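PDB 5B68: 4-alpha-glucanotransferase from Corynebacterium glutamicum, which belongs to the amylomaltase, or disproportionating enzyme, family and combines a TIM-barrel domain with an N-terminal beta-sandwich domain. Local coordinates for residues I531-H536 / E632-F637; T555-T558 / P564-G567; D603-A606 / A610-A613. All blocks are in the same frame, centred on the assembly; numbering follows the deposited sequence.

Interaction 1. Residues I531-H536 / E632-F637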
loop_
_atom_site.group_PDB
_atom_site.type_symbol
_atom_site.label_atom_id
_atom_site.label_comp_id
_atom_site.label_asym_id
_atom_site.label_seq_id
_atom_site.Cartn_x
_atom_site.Cartn_y
_atom_site.Cartn_z
ATOM N N ILE A 531 -11.396 2.299 13.531
ATOM C CA ILE A 531 -10.814 1.249 14.383
ATOM C C ILE A 531 -11.395 1.465 15.789
ATOM O O ILE A 531 -11.239 2.551 16.390
ATOM C CB ILE A 531 -9.269 1.324 14.376
ATOM C CG1 ILE A 531 -8.745 1.122 12.953
ATOM C CG2 ILE A 531 -8.625 0.231 15.236
ATOM C CD1 ILE A 531 -7.224 1.279 12.866
ATOM N N LEU A 532 -12.125 0.466 16.264
ATOM C CA LEU A 532 -12.981 0.657 17.448
ATOM C C LEU A 532 -12.167 1.335 18.591
ATOM O O LEU A 532 -12.592 2.316 19.137
ATOM C CB LEU A 532 -13.467 -0.715 17.948
ATOM C CG LEU A 532 -14.028 -0.693 19.391
ATOM C CD1 LEU A 532 -15.451 -0.243 19.274
ATOM C CD2 LEU A 532 -13.948 -1.997 20.111
ATOM N N TRP A 533 -10.991 0.821 18.889
ATOM C CA TRP A 533 -10.250 1.299 20.090
ATOM C C TRP A 533 -9.851 2.778 19.997
ATOM O O TRP A 533 -9.655 3.419 21.019
ATOM C CB TRP A 533 -9.012 0.468 20.352
ATOM C CG TRP A 533 -9.180 -0.946 20.593
ATOM C CD1 TRP A 533 -8.649 -1.962 19.857
ATOM C CD2 TRP A 533 -9.960 -1.562 21.625
ATOM N NE1 TRP A 533 -9.003 -3.169 20.380
ATOM C CE2 TRP A 533 -9.825 -2.961 21.460
ATOM C CE3 TRP A 533 -10.732 -1.068 22.682
ATOM C CZ2 TRP A 533 -10.435 -3.878 22.319
ATOM C CZ3 TRP A 533 -11.379 -1.977 23.517
ATOM C CH2 TRP A 533 -11.231 -3.359 23.329
ATOM N N PHE A 534 -9.755 3.316 18.773
ATOM C CA PHE A 534 -9.403 4.740 18.569
ATOM C C PHE A 534 -10.548 5.669 18.374
ATOM O O PHE A 534 -10.336 6.873 18.275
ATOM C CB PHE A 534 -8.455 4.880 17.363
ATOM C CG PHE A 534 -7.258 3.989 17.415
ATOM C CD1 PHE A 534 -6.589 3.743 18.603
ATOM C CD2 PHE A 534 -6.733 3.445 16.243
ATOM C CE1 PHE A 534 -5.463 2.927 18.638
ATOM C CE2 PHE A 534 -5.585 2.626 16.264
ATOM C CZ PHE A 534 -4.944 2.378 17.466
ATOM N N GLU A 535 -11.793 5.196 18.307
ATOM C CA GLU A 535 -12.860 6.050 17.838
ATOM C C GLU A 535 -13.526 6.831 18.958
ATOM O O GLU A 535 -13.906 6.228 19.980
ATOM C CB GLU A 535 -13.959 5.222 17.167
ATOM C CG GLU A 535 -13.615 4.593 15.804
ATOM C CD GLU A 535 -13.041 5.587 14.793
ATOM O OE1 GLU A 535 -12.010 5.258 14.129
ATOM O OE2 GLU A 535 -13.649 6.660 14.684
ATOM N N HIS A 536 -13.712 8.138 18.743
ATOM C CA HIS A 536 -14.278 9.037 19.717
ATOM C C HIS A 536 -15.489 9.545 19.061
ATOM O O HIS A 536 -15.554 9.599 17.822
ATOM C CB HIS A 536 -13.282 10.208 20.057
ATOM C CG HIS A 536 -12.095 9.786 20.841
ATOM N ND1 HIS A 536 -12.012 9.962 22.201
ATOM C CD2 HIS A 536 -10.910 9.258 20.457
ATOM C CE1 HIS A 536 -10.845 9.507 22.631
ATOM N NE2 HIS A 536 -10.151 9.076 21.590
ATOM N N GLU A 632 -17.528 -11.525 21.567
ATOM C CA GLU A 632 -18.813 -11.542 20.909
ATOM C C GLU A 632 -19.436 -10.144 20.927
ATOM O O GLU A 632 -19.996 -9.697 19.932
ATOM C CB GLU A 632 -19.747 -12.547 21.628
ATOM C CG GLU A 632 -19.542 -13.972 21.243
ATOM C CD GLU A 632 -20.296 -14.971 22.158
ATOM O OE1 GLU A 632 -20.498 -14.697 23.367
ATOM O OE2 GLU A 632 -20.615 -16.042 21.650
ATOM N N GLY A 633 -19.408 -9.475 22.083
ATOM C CA GLY A 633 -20.062 -8.172 22.211
ATOM C C GLY A 633 -19.427 -7.084 21.333
ATOM O O GLY A 633 -20.103 -6.331 20.664
ATOM N N LEU A 634 -18.117 -7.059 21.288
ATOM C CA LEU A 634 -17.404 -6.052 20.437
ATOM C C LEU A 634 -17.648 -6.322 18.968
ATOM O O LEU A 634 -17.741 -5.391 18.157
ATOM C CB LEU A 634 -15.910 -6.042 20.759
ATOM C CG LEU A 634 -15.553 -5.597 22.213
ATOM C CD1 LEU A 634 -14.070 -5.790 22.447
ATOM C CD2 LEU A 634 -16.046 -4.219 22.521
ATOM N N HIS A 635 -17.719 -7.596 18.598
ATOM C CA HIS A 635 -17.926 -7.922 17.209
ATOM C C HIS A 635 -19.345 -7.652 16.749
ATOM O O HIS A 635 -19.585 -7.161 15.652
ATOM C CB HIS A 635 -17.479 -9.350 16.924
ATOM C CG HIS A 635 -15.996 -9.499 16.918
ATOM N ND1 HIS A 635 -15.246 -9.375 15.756
ATOM C CD2 HIS A 635 -15.105 -9.619 17.925
ATOM C CE1 HIS A 635 -13.966 -9.485 16.048
ATOM N NE2 HIS A 635 -13.851 -9.658 17.353
ATOM N N THR A 636 -20.308 -7.946 17.618
ATOM C CA THR A 636 -21.688 -7.580 17.354
ATOM C C THR A 636 -21.875 -6.058 17.189
ATOM O O THR A 636 -22.667 -5.579 16.276
ATOM C CB THR A 636 -22.621 -8.129 18.504
ATOM O OG1 THR A 636 -22.570 -9.572 18.488
ATOM C CG2 THR A 636 -23.992 -7.718 18.242
ATOM N N PHE A 637 -21.263 -5.324 18.091
ATOM C CA PHE A 637 -21.310 -3.846 18.088
ATOM C C PHE A 637 -20.825 -3.306 16.715
ATOM O O PHE A 637 -21.510 -2.580 16.073
ATOM C CB PHE A 637 -20.441 -3.321 19.200
ATOM C CG PHE A 637 -20.350 -1.825 19.248
ATOM C CD1 PHE A 637 -21.423 -1.062 19.652
ATOM C CD2 PHE A 637 -19.187 -1.161 18.845
ATOM C CE1 PHE A 637 -21.381 0.323 19.684
ATOM C CE2 PHE A 637 -19.151 0.240 18.872
ATOM C CZ PHE A 637 -20.230 0.983 19.314
#
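Leu532 and Leu634 mark the closest backbone approach, with CA atoms 8.6 Å apart, so the gap between a 3-10 turn (residues 532-534) and helix 627-639 is bridged by side chains alone. No hydrogen bond crosses it, and the interface is small and buried. Leu532 is the two-pronged member. Its CB points at the helix, and with CG anti to the backbone N (chi1 163°) both methyls reach forward to different partners. CD2 meets Leu634 CD2 at 3.9 Å, the two leucines crossing at about a right angle, while CD1 comes within 3.8 Å of Phe637 CE2 at an oblique approach to the ring. Trp533 arrives differently: its CB does not aim at the helix, but the indole extends far enough for CH2 to lie 3.8 Å from Leu634 CD1. Leu634 thus divides its methyls between the two neighbours, and Leu532 CD2 also rests over one face of the indole, 4.1 Å above its plane and toward the rim. The turn is also tied by Glu535, whose OE1 accepts a hydrogen bond from the backbone N-H of Ile531 at 3.1 Å, on the anti side of the carboxylate, while OE2 forms a salt bridge with Arg544. Around the contact, Tyr568 stacks on Trp533, and Val604 of helix 587-607 packs against Phe637. The whole illustrates how a TIM barrel is dressed: the segment leaving the C-terminal end of strand 528-531 is pinned to an outer helix that leads into strand 645-649.

Interaction 2. Residues T555-T558 / P564-G567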
loop_
_atom_site.group_PDB
_atom_site.type_symbol
_atom_site.label_atom_id
_atom_site.label_comp_id
_atom_site.label_asym_id
_atom_site.label_seq_id
_atom_site.Cartn_x
_atom_site.Cartn_y
_atom_site.Cartn_z
ATOM N N THR A 555 -14.772 -0.782 8.932
ATOM C CA THR A 555 -14.704 -0.731 10.406
ATOM C C THR A 555 -14.185 -2.049 11.003
ATOM O O THR A 555 -14.652 -3.158 10.644
ATOM C CB THR A 555 -16.087 -0.351 10.975
ATOM O OG1 THR A 555 -16.405 0.956 10.512
ATOM C CG2 THR A 555 -16.027 -0.292 12.498
ATOM N N THR A 556 -13.182 -1.963 11.865
ATOM C CA THR A 556 -12.626 -3.130 12.521
ATOM C C THR A 556 -12.583 -2.863 14.017
ATOM O O THR A 556 -12.683 -1.668 14.442
ATOM C CB THR A 556 -11.143 -3.416 12.125
ATOM O OG1 THR A 556 -10.358 -2.200 12.238
ATOM C CG2 THR A 556 -11.122 -3.906 10.805
ATOM N N VAL A 557 -12.373 -3.927 14.770
ATOM C CA VAL A 557 -12.127 -3.789 16.214
ATOM C C VAL A 557 -10.674 -3.409 16.378
ATOM O O VAL A 557 -10.324 -2.571 17.189
ATOM C CB VAL A 557 -12.380 -5.084 16.977
ATOM C CG1 VAL A 557 -11.962 -4.944 18.439
ATOM C CG2 VAL A 557 -13.820 -5.544 16.798
ATOM N N THR A 558 -9.811 -4.082 15.628
ATOM C CA THR A 558 -8.380 -3.974 15.819
ATOM C C THR A 558 -7.614 -4.046 14.480
ATOM O O THR A 558 -8.235 -3.998 13.463
ATOM C CB THR A 558 -7.887 -5.010 16.821
ATOM O OG1 THR A 558 -6.557 -4.672 17.255
ATOM C CG2 THR A 558 -7.930 -6.413 16.255
ATOM N N PRO A 564 -3.883 -8.156 19.521
ATOM C CA PRO A 564 -5.213 -8.733 19.323
ATOM C C PRO A 564 -6.106 -8.555 20.541
ATOM O O PRO A 564 -5.615 -8.319 21.638
ATOM C CB PRO A 564 -4.934 -10.162 19.099
ATOM C CG PRO A 564 -3.582 -10.164 18.434
ATOM C CD PRO A 564 -2.833 -9.148 19.235
ATOM N N THR A 565 -7.395 -8.585 20.311
ATOM C CA THR A 565 -8.357 -8.156 21.345
ATOM C C THR A 565 -8.248 -8.976 22.629
ATOM O O THR A 565 -8.434 -8.397 23.706
ATOM C CB THR A 565 -9.732 -8.187 20.783
ATOM O OG1 THR A 565 -9.748 -7.416 19.589
ATOM C CG2 THR A 565 -10.773 -7.592 21.744
ATOM N N ALA A 566 -7.899 -10.256 22.559
ATOM C CA ALA A 566 -7.758 -11.029 23.805
ATOM C C ALA A 566 -6.622 -10.457 24.656
ATOM O O ALA A 566 -6.703 -10.436 25.892
ATOM C CB ALA A 566 -7.517 -12.493 23.555
ATOM N N GLY A 567 -5.548 -10.029 23.999
ATOM C CA GLY A 567 -4.427 -9.332 24.700
ATOM C C GLY A 567 -4.759 -7.926 25.127
ATOM O O GLY A 567 -4.472 -7.529 26.277
HETATM O O HOH W 1 -7.301 -5.501 19.746
#
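Val557 and Thr565 touch through CG1 and OG1, which approach to 3.5 Å as the two side chains cross at about a right angle. Thr558 adds its CG2 methyl at 3.9 Å from the same Thr565 OG1, running past Thr565 in the opposite direction. Two methyls thus pack against the Thr565 hydroxyl, which still has polar partners. Water 1 donates to Thr565 OG1 at 3.1 Å and also hydrogen-bonds Thr558 OG1 at 2.7 Å, joining the two threonines, and Asp652 OD2 of helix 650-654 is a further hydrogen-bonding partner of Thr565 OG1. Placing Thr558 OG1 opposite its own backbone N (chi1 -165°) is what turns that hydroxyl to the water. One step further out, Thr556 OG1 donates to Thr558 O at 3.0 Å, tilted 32° from the carbonyl plane, and so braces the backbone just where the strand ends. Across from it, Pro564 occupies the N-cap position and opens the short helix 565-569, with Leu631 of helix 627-639 also packing on Thr565. This is a beta-alpha loop of a TIM barrel: the chain emerges from the C-terminal end of strand 553-556, turns, and starts a short helix that lies beyond that end and runs on in roughly the strand's direction.

Interaction 3. Residues D603-A606 / A610-A613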
loop_
_atom_site.group_PDB
_atom_site.type_symbol
_atom_site.label_atom_id
_atom_site.label_comp_id
_atom_site.label_asym_id
_atom_site.label_seq_id
_atom_site.Cartn_x
_atom_site.Cartn_y
_atom_site.Cartn_z
ATOM N N ASP A 603 -19.704 0.172 27.894
ATOM C CA ASP A 603 -20.986 0.863 28.123
ATOM C C ASP A 603 -21.659 1.304 26.861
ATOM O O ASP A 603 -22.899 1.232 26.722
ATOM C CB ASP A 603 -20.815 2.063 29.079
ATOM C CG ASP A 603 -20.637 1.632 30.537
ATOM O OD1 ASP A 603 -20.905 0.441 30.881
ATOM O OD2 ASP A 603 -20.133 2.486 31.302
ATOM N N VAL A 604 -20.867 1.788 25.898
ATOM C CA VAL A 604 -21.490 2.204 24.622
ATOM C C VAL A 604 -22.033 1.005 23.871
ATOM O O VAL A 604 -23.069 1.088 23.233
ATOM C CB VAL A 604 -20.504 3.088 23.789
ATOM C CG1 VAL A 604 -20.748 2.997 22.320
ATOM C CG2 VAL A 604 -20.576 4.542 24.290
ATOM N N ALA A 605 -21.287 -0.105 23.927
ATOM C CA ALA A 605 -21.732 -1.374 23.300
ATOM C C ALA A 605 -23.056 -1.873 23.906
ATOM O O ALA A 605 -23.993 -2.271 23.195
ATOM C CB ALA A 605 -20.626 -2.422 23.415
ATOM N N ALA A 606 -23.151 -1.737 25.210
ATOM C CA ALA A 606 -24.370 -2.082 25.914
ATOM C C ALA A 606 -25.530 -1.178 25.561
ATOM O O ALA A 606 -26.650 -1.668 25.516
ATOM C CB ALA A 606 -24.107 -2.139 27.432
ATOM N N ALA A 610 -25.380 -4.712 22.393
ATOM C CA ALA A 610 -24.358 -5.716 21.974
ATOM C C ALA A 610 -23.828 -6.506 23.159
ATOM O O ALA A 610 -23.271 -7.586 23.025
ATOM C CB ALA A 610 -23.200 -5.009 21.250
ATOM N N LEU A 611 -23.970 -5.944 24.348
ATOM C CA LEU A 611 -23.529 -6.570 25.571
ATOM C C LEU A 611 -24.598 -6.278 26.587
ATOM O O LEU A 611 -25.325 -5.340 26.396
ATOM C CB LEU A 611 -22.233 -5.963 26.101
ATOM C CG LEU A 611 -20.973 -6.420 25.405
ATOM C CD1 LEU A 611 -19.859 -5.502 25.828
ATOM C CD2 LEU A 611 -20.669 -7.851 25.802
ATOM N N PRO A 612 -24.665 -7.084 27.661
ATOM C CA PRO A 612 -25.588 -6.648 28.791
ATOM C C PRO A 612 -25.079 -5.374 29.487
ATOM O O PRO A 612 -23.854 -5.138 29.633
ATOM C CB PRO A 612 -25.551 -7.829 29.729
ATOM C CG PRO A 612 -24.180 -8.377 29.591
ATOM C CD PRO A 612 -23.811 -8.199 28.095
ATOM N N ALA A 613 -26.003 -4.547 29.952
ATOM C CA ALA A 613 -25.609 -3.310 30.584
ATOM C C ALA A 613 -25.176 -3.525 32.031
ATOM O O ALA A 613 -25.908 -3.187 32.954
ATOM C CB ALA A 613 -26.760 -2.320 30.508
HETATM O O HOH W 2 -27.866 -4.196 26.626
#
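Ala606 and Leu611 lie at the middle of this contact, their CA atoms 4.6 Å apart, a closeness that the small side chain of Ala606 permits. The returning chain lines one side of the Ala606 methyl: Leu611 O and Ala613 CA approach it, and Ala613 CB sits 4.1 Å away. Beside it, Ala605 CB receives Leu611 CD1 at 4.0 Å, because the leucine side chain extends along the helix with CG beside its backbone N (chi1 -78°). Ala610 CB adds a looser apolar contact with the Ala605 methyl. This is the C-terminal end of helix 587-607 on the outside of the barrel domain, where the chain leaves the helix and doubles back across its last turn on the way to helix 627-639, whose Phe637 packs against both Ala605 and Ala610. The reversal is fastened by the backbone. Ala610 N donates to Ala605 O at 2.9 Å, a bond spanning five residues rather than the helical four, with the donor standing above the carbonyl plane. Next to it, the CA-H of Ala606 points to Leu611 O, 3.4 Å from CA. Farther out, water 2 lies 3.0 Å from Ala606 O and 2.8 Å from Leu611 O, bridging the two carbonyls, although other acceptors compete for its protons. At the polar edge Tyr616 ties both segments, its backbone N bonding Asp603 OD1 and its hydroxyl Pro612 O.

How the interactions relate
The three contacts form a nested series in the barrel domain. Residues 531-536 come first, interactions 2 and 3 close in turn, and residues 632-637 complete interaction 1, which encloses both. Interaction 2 centres 8 Å from interaction 1 and adjoins it: a probable hydrogen bond from Leu532 N to Thr556 O continues the pairing of neighbouring parallel strands 528-531 and 553-556. Interaction 3 centres 11 Å from interaction 1 on its other flank, where successive helices 587-607 and 627-639 meet. Interactions 2 and 3 do not touch, their centres being about 17 Å apart, so interaction 1 links the barrel strands with the outer helical layer.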